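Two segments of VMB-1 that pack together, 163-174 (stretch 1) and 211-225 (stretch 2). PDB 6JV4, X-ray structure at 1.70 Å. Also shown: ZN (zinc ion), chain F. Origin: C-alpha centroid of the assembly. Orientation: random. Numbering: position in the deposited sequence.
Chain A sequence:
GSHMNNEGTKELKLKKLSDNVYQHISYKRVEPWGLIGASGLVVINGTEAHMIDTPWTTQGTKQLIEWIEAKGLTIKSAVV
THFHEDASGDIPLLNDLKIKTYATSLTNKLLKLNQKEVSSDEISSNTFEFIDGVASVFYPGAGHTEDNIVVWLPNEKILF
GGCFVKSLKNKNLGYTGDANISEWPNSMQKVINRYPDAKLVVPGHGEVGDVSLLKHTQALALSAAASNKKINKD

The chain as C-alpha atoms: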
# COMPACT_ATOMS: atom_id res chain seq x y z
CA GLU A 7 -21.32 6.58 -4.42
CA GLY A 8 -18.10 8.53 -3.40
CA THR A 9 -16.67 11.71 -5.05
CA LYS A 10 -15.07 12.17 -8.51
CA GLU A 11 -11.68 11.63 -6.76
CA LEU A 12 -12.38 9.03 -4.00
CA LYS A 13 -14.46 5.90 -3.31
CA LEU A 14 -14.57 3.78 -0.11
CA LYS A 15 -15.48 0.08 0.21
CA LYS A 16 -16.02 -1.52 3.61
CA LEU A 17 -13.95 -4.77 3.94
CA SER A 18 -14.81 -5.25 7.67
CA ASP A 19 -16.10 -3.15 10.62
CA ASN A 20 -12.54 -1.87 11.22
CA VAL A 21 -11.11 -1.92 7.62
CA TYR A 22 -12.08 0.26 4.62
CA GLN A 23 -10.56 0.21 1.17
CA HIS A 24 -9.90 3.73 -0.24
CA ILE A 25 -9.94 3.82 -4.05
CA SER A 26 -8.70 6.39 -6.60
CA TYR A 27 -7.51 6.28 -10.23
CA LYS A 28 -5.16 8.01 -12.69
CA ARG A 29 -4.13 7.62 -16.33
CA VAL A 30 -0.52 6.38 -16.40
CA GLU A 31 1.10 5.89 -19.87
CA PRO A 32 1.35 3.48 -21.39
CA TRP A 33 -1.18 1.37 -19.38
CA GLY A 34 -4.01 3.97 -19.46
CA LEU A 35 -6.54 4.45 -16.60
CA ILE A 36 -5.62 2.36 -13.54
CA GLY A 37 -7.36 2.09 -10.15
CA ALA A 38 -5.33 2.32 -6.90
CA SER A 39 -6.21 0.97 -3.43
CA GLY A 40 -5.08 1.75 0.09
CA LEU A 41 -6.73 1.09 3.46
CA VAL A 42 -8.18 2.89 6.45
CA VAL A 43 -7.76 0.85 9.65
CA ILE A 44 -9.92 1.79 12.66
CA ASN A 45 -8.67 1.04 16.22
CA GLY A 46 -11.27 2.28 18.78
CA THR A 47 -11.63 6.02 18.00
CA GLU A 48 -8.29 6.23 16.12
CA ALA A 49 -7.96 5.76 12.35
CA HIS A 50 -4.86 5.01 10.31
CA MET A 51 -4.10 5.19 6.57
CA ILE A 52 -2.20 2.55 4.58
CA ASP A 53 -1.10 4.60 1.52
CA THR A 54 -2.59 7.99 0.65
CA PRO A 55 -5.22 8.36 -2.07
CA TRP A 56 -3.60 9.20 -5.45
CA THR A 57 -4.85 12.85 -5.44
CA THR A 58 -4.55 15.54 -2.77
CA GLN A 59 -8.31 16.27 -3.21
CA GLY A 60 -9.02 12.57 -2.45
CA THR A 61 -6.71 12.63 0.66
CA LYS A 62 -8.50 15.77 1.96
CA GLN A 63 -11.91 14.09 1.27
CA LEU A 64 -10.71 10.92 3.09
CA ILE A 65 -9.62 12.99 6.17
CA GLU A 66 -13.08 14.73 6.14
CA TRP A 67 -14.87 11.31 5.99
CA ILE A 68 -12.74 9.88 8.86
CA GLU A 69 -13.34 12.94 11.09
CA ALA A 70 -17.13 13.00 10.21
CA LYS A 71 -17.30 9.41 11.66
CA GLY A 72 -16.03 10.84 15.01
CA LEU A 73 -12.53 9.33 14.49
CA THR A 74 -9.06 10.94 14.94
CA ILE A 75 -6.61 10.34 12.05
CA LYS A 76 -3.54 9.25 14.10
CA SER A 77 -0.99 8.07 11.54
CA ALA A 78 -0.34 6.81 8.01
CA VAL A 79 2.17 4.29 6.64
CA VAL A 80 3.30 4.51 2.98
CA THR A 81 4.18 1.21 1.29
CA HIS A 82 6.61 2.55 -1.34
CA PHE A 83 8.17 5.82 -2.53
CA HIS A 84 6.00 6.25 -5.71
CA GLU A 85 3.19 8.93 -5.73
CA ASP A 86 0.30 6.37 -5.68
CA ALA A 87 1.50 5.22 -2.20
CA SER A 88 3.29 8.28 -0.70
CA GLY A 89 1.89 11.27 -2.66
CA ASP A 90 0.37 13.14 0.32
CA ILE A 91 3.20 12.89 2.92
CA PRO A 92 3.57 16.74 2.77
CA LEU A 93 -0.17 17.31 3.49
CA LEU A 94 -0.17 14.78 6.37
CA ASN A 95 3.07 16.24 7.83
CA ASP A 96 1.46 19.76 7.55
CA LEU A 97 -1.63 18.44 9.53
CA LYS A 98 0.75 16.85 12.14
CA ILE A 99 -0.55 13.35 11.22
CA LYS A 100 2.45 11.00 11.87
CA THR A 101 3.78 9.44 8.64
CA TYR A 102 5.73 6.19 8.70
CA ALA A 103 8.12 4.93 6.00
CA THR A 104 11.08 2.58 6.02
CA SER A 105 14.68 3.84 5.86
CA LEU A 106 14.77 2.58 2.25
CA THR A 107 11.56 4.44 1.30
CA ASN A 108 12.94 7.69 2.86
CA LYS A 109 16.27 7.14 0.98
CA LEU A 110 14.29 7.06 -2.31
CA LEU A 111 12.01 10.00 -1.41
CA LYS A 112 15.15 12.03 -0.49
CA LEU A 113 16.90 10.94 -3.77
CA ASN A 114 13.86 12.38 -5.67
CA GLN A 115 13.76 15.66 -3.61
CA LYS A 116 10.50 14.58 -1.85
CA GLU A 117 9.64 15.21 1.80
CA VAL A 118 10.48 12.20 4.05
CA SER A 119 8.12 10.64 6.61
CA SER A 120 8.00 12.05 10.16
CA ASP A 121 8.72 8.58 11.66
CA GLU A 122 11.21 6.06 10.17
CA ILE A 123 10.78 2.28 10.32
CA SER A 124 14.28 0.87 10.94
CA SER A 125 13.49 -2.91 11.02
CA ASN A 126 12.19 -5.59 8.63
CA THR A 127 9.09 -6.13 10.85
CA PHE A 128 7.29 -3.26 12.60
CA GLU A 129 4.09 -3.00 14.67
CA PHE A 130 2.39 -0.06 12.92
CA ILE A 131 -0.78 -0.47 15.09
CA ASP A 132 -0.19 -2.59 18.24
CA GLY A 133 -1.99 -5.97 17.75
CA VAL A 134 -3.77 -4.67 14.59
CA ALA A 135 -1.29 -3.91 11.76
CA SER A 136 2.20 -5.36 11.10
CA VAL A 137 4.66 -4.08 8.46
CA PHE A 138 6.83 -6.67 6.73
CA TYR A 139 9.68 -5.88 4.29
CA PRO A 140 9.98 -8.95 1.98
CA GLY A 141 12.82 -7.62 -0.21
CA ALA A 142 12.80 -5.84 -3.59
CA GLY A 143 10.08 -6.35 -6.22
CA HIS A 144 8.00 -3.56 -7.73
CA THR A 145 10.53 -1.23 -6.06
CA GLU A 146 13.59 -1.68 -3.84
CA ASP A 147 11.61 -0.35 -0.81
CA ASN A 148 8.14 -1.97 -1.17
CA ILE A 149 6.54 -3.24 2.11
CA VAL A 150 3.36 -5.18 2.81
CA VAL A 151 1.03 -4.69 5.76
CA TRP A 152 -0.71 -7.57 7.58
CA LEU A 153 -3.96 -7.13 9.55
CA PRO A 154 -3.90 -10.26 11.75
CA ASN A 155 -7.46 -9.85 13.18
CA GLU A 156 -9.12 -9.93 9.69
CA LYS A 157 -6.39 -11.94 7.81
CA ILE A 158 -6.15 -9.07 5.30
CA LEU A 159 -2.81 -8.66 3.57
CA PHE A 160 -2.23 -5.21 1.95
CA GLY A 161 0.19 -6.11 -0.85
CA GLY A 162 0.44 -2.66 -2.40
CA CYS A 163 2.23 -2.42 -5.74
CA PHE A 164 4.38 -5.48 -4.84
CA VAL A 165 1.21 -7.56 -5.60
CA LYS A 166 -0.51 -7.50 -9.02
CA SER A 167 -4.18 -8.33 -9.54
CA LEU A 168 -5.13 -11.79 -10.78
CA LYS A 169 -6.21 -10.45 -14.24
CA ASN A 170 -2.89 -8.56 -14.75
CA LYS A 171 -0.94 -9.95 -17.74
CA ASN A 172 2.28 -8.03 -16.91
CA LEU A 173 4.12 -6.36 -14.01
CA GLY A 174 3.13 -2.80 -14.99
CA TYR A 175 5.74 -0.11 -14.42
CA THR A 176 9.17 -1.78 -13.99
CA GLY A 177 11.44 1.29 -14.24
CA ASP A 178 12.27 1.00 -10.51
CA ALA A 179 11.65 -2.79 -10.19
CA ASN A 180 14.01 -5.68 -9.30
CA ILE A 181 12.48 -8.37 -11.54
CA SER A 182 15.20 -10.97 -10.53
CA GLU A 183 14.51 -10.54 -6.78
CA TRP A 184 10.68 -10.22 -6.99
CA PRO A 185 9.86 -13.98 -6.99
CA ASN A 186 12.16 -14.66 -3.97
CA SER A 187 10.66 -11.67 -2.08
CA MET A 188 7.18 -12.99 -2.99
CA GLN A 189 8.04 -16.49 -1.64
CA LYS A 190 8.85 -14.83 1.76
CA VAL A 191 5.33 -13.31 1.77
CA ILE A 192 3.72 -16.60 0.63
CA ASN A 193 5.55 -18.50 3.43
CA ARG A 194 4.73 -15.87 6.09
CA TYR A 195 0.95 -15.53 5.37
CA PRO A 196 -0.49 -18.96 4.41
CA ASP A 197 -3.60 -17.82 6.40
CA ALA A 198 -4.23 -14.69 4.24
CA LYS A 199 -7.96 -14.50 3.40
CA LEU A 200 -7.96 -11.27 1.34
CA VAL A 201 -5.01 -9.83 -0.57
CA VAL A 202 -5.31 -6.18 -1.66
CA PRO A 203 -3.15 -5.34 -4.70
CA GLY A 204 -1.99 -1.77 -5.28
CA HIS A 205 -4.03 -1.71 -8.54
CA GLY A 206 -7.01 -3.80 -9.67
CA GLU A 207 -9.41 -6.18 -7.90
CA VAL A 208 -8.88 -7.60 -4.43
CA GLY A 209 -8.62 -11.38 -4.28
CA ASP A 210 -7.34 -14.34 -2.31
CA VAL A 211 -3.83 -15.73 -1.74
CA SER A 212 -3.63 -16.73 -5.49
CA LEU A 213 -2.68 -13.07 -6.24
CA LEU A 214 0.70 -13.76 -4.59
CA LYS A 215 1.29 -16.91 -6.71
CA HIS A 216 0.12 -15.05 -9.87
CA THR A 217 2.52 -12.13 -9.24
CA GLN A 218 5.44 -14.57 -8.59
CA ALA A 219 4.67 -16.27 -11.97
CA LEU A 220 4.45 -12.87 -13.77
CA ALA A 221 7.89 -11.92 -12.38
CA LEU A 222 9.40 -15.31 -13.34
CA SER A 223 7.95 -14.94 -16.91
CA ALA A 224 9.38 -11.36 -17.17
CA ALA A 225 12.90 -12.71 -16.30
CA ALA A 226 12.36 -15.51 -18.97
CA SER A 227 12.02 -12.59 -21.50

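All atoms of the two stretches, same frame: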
# COMPACT_ATOMS: atom_id res chain seq x y z
N CYS A 163 1.83 -2.20 -4.34
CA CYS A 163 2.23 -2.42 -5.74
C CYS A 163 3.17 -3.60 -5.92
O CYS A 163 3.42 -3.98 -7.06
CB CYS A 163 2.76 -1.14 -6.34
SG CYS A 163 1.40 0.06 -6.44
N PHE A 164 3.66 -4.21 -4.83
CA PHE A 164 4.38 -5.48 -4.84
C PHE A 164 3.48 -6.62 -5.31
O PHE A 164 4.05 -7.69 -5.74
CB PHE A 164 4.84 -5.74 -3.42
CG PHE A 164 5.66 -6.98 -3.17
CD1 PHE A 164 6.96 -7.05 -3.62
CD2 PHE A 164 5.12 -8.03 -2.44
CE1 PHE A 164 7.73 -8.17 -3.36
CE2 PHE A 164 5.87 -9.18 -2.26
CZ PHE A 164 7.19 -9.23 -2.68
N VAL A 165 2.16 -6.48 -5.18
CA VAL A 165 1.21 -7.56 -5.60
C VAL A 165 0.36 -7.04 -6.77
O VAL A 165 -0.25 -5.97 -6.67
CB VAL A 165 0.33 -8.05 -4.44
CG1 VAL A 165 -0.65 -9.12 -4.88
CG2 VAL A 165 1.22 -8.50 -3.28
N LYS A 166 0.34 -7.82 -7.85
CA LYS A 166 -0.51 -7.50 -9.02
C LYS A 166 -1.87 -8.18 -8.83
O LYS A 166 -2.00 -9.15 -8.09
CB LYS A 166 0.16 -8.01 -10.31
CG LYS A 166 1.58 -7.54 -10.53
CD LYS A 166 1.74 -6.02 -10.51
CE LYS A 166 1.08 -5.29 -11.66
NZ LYS A 166 1.43 -3.84 -11.63
N SER A 167 -2.86 -7.70 -9.56
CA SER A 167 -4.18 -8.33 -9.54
C SER A 167 -4.11 -9.63 -10.33
O SER A 167 -3.24 -9.82 -11.17
CB SER A 167 -5.25 -7.41 -10.09
OG SER A 167 -5.11 -7.31 -11.50
N LEU A 168 -5.09 -10.48 -10.11
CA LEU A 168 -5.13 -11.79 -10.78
C LEU A 168 -5.22 -11.64 -12.30
O LEU A 168 -4.62 -12.49 -13.02
CB LEU A 168 -6.28 -12.59 -10.19
CG LEU A 168 -6.27 -14.05 -10.60
CD1 LEU A 168 -4.98 -14.73 -10.11
CD2 LEU A 168 -7.49 -14.72 -9.97
N LYS A 169 -5.98 -10.64 -12.78
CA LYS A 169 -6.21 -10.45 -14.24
C LYS A 169 -5.03 -9.75 -14.91
O LYS A 169 -4.95 -9.80 -16.16
CB LYS A 169 -7.51 -9.67 -14.46
CG LYS A 169 -8.74 -10.46 -14.09
CD LYS A 169 -10.03 -9.70 -14.38
CE LYS A 169 -11.23 -10.62 -14.29
NZ LYS A 169 -12.41 -10.02 -14.95
N ASN A 170 -4.09 -9.22 -14.15
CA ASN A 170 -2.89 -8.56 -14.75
C ASN A 170 -2.12 -9.55 -15.61
O ASN A 170 -1.82 -10.66 -15.14
CB ASN A 170 -1.91 -7.98 -13.73
CG ASN A 170 -2.25 -6.57 -13.36
OD1 ASN A 170 -3.17 -6.37 -12.61
ND2 ASN A 170 -1.54 -5.60 -13.88
N LYS A 171 -1.74 -9.13 -16.82
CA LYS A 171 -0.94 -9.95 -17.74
C LYS A 171 0.53 -9.53 -17.69
O LYS A 171 1.32 -10.25 -18.28
CB LYS A 171 -1.49 -9.82 -19.16
CG LYS A 171 -2.91 -10.33 -19.30
CD LYS A 171 -3.00 -11.82 -18.97
CE LYS A 171 -4.36 -12.43 -19.29
NZ LYS A 171 -5.44 -11.74 -18.53
N ASN A 172 0.86 -8.44 -17.01
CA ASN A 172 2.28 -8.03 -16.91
C ASN A 172 2.49 -7.32 -15.57
O ASN A 172 1.54 -7.19 -14.80
CB ASN A 172 2.66 -7.11 -18.07
CG ASN A 172 1.83 -5.86 -18.11
OD1 ASN A 172 1.77 -5.05 -17.17
ND2 ASN A 172 1.11 -5.69 -19.21
N LEU A 173 3.72 -6.93 -15.31
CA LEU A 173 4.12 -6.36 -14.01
C LEU A 173 3.81 -4.87 -13.94
O LEU A 173 3.99 -4.30 -12.89
CB LEU A 173 5.61 -6.60 -13.79
CG LEU A 173 6.01 -8.07 -13.58
CD1 LEU A 173 7.50 -8.18 -13.59
CD2 LEU A 173 5.40 -8.64 -12.28
N GLY A 174 3.30 -4.25 -15.00
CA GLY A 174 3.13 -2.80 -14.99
C GLY A 174 4.47 -2.10 -15.01
O GLY A 174 5.39 -2.56 -15.70
N VAL A 211 -5.29 -15.52 -1.74
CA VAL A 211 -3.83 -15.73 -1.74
C VAL A 211 -3.27 -16.04 -3.14
O VAL A 211 -2.09 -15.83 -3.34
CB VAL A 211 -3.57 -16.86 -0.74
CG1 VAL A 211 -3.97 -18.22 -1.31
CG2 VAL A 211 -2.19 -16.80 -0.20
N SER A 212 -4.10 -16.44 -4.12
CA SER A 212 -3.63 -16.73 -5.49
C SER A 212 -2.99 -15.49 -6.10
O SER A 212 -2.14 -15.65 -6.98
CB SER A 212 -4.69 -17.31 -6.36
OG SER A 212 -5.65 -16.37 -6.73
N LEU A 213 -3.32 -14.27 -5.64
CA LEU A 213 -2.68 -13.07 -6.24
C LEU A 213 -1.17 -13.15 -6.01
O LEU A 213 -0.42 -12.66 -6.84
CB LEU A 213 -3.24 -11.77 -5.68
CG LEU A 213 -4.53 -11.25 -6.33
CD1 LEU A 213 -5.67 -12.25 -6.26
CD2 LEU A 213 -4.94 -9.93 -5.69
N LEU A 214 -0.74 -13.67 -4.88
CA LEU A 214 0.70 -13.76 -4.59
C LEU A 214 1.37 -14.70 -5.59
O LEU A 214 2.46 -14.41 -6.07
CB LEU A 214 0.90 -14.27 -3.17
CG LEU A 214 0.27 -13.49 -2.03
CD1 LEU A 214 0.63 -14.17 -0.73
CD2 LEU A 214 0.64 -12.02 -2.05
N LYS A 215 0.75 -15.86 -5.80
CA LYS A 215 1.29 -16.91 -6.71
C LYS A 215 1.29 -16.37 -8.15
O LYS A 215 2.25 -16.64 -8.89
CB LYS A 215 0.47 -18.19 -6.61
CG LYS A 215 0.70 -19.01 -5.34
CD LYS A 215 0.37 -18.26 -4.07
CE LYS A 215 0.61 -19.09 -2.82
NZ LYS A 215 -0.41 -20.15 -2.66
N HIS A 216 0.24 -15.63 -8.51
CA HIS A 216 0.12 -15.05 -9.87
C HIS A 216 1.27 -14.07 -10.09
O HIS A 216 1.90 -14.10 -11.14
CB HIS A 216 -1.26 -14.41 -10.05
CG HIS A 216 -1.43 -13.83 -11.41
ND1 HIS A 216 -1.30 -14.61 -12.58
CD2 HIS A 216 -1.53 -12.55 -11.81
CE1 HIS A 216 -1.47 -13.80 -13.64
NE2 HIS A 216 -1.58 -12.54 -13.17
N THR A 217 1.46 -13.15 -9.15
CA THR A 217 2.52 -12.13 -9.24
C THR A 217 3.90 -12.80 -9.33
O THR A 217 4.74 -12.38 -10.16
CB THR A 217 2.46 -11.16 -8.06
OG1 THR A 217 1.19 -10.52 -8.17
CG2 THR A 217 3.59 -10.15 -8.12
N GLN A 218 4.15 -13.85 -8.55
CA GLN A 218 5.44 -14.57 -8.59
C GLN A 218 5.65 -15.11 -10.01
O GLN A 218 6.72 -14.93 -10.57
CB GLN A 218 5.42 -15.67 -7.53
CG GLN A 218 6.73 -16.43 -7.43
CD GLN A 218 6.64 -17.44 -6.32
OE1 GLN A 218 5.78 -18.34 -6.38
NE2 GLN A 218 7.45 -17.25 -5.30
N ALA A 219 4.59 -15.68 -10.60
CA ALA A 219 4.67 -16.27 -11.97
C ALA A 219 4.88 -15.16 -13.00
O ALA A 219 5.71 -15.35 -13.96
CB ALA A 219 3.47 -17.12 -12.29
N LEU A 220 4.23 -14.01 -12.84
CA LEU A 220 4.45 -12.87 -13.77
C LEU A 220 5.91 -12.44 -13.71
O LEU A 220 6.49 -12.12 -14.80
CB LEU A 220 3.58 -11.67 -13.41
CG LEU A 220 2.09 -11.82 -13.71
CD1 LEU A 220 1.35 -10.60 -13.24
CD2 LEU A 220 1.83 -12.03 -15.16
N ALA A 221 6.50 -12.39 -12.51
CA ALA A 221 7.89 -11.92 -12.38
C ALA A 221 8.82 -12.98 -12.99
O ALA A 221 9.82 -12.62 -13.67
CB ALA A 221 8.24 -11.59 -10.96
N LEU A 222 8.55 -14.26 -12.76
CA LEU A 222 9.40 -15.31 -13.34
C LEU A 222 9.30 -15.25 -14.87
O LEU A 222 10.38 -15.40 -15.54
CB LEU A 222 8.99 -16.65 -12.76
CG LEU A 222 9.39 -16.89 -11.32
CD1 LEU A 222 8.62 -18.09 -10.79
CD2 LEU A 222 10.91 -17.03 -11.08
N SER A 223 8.12 -15.01 -15.44
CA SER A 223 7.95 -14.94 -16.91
C SER A 223 8.68 -13.72 -17.47
O SER A 223 9.27 -13.84 -18.56
CB SER A 223 6.52 -14.95 -17.29
OG SER A 223 6.00 -16.19 -16.86
N ALA A 224 8.69 -12.61 -16.74
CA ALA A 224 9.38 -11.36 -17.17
C ALA A 224 10.89 -11.59 -17.22
O ALA A 224 11.52 -11.07 -18.17
CB ALA A 224 9.07 -10.22 -16.23
N ALA A 225 11.46 -12.32 -16.27
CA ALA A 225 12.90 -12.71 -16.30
C ALA A 225 13.14 -13.60 -17.53
O ALA A 225 14.07 -13.31 -18.28
CB ALA A 225 13.31 -13.37 -15.01
ZN ZN F . 1.39 1.46 -8.32

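Stretch 1 is an irregular loop that lies along one side of the helix in stretch 2. Two hydrogen bonds tie them together, one made by H216 and one by T217, whose CA-to-CB bonds point toward the loop.

T217 has chi1 near -62° (m). T217 OG1 donates to L213 O, one turn back, at 3.0 Å. The same oxygen accepts from the loop: K166 N to T217 OG1 is 2.8 Å, with an angle of 152°. The hydroxyl thus links helix backbone to loop backbone.

H216 has chi1 at -179° (t) and chi2 at 58°. The ring reaches into the turn formed by S167 to N170, a type I turn. H216 NE2 donates to N170 O at 2.7 Å, with an angle of 162°, and this acceptor lies near the ring plane. L168 O is only 3.0 Å from H216 NE2, yet it sits over one face of the ring, so no hydrogen bond forms there.

The turn is braced from within. N170 N bonds S167 O at 3.2 Å. N170 has chi1 at -89°, and its side-chain end leads away from the helix. N170 OD1 accepts a very short bond from S167 OG, 2.4 Å, and a weak one from S167 N, 3.3 Å. S167 is p, and its CA-to-CB bond points away from the helix.

K166 is m at chi1, chi2 and chi3, so the chain curls and its end leads away from the helix. K166 NZ bonds L173 O at 2.9 Å, closing the loop on itself. G174 has positive phi, which favours glycine, and an ideal CB there would lie 2.8 Å from K166 NZ.

Apolar side chains make most of the other contacts. V165 is t; its CG1 meets L213 CB and its CG2 meets L214 CD2, both at 3.8 Å. The L214 CA-to-CB bond points away from the loop, but the m, t rotamer brings its end back. L168 is t, p, and its CB lies 4.0 Å from L213 CD1. L173 is m, t, and its end comes nearer the helix than its CB direction suggests. L173 CD2 packs on L220 CB and L173 CD1 on A224 CB, each at 3.7 Å. L220, also m, t, places CD2 3.6 Å from K171 O and CD1 3.7 Å from N170 O.

At the start of the loop, C163 SG binds the zinc at 2.4 Å, out of reach of the helix.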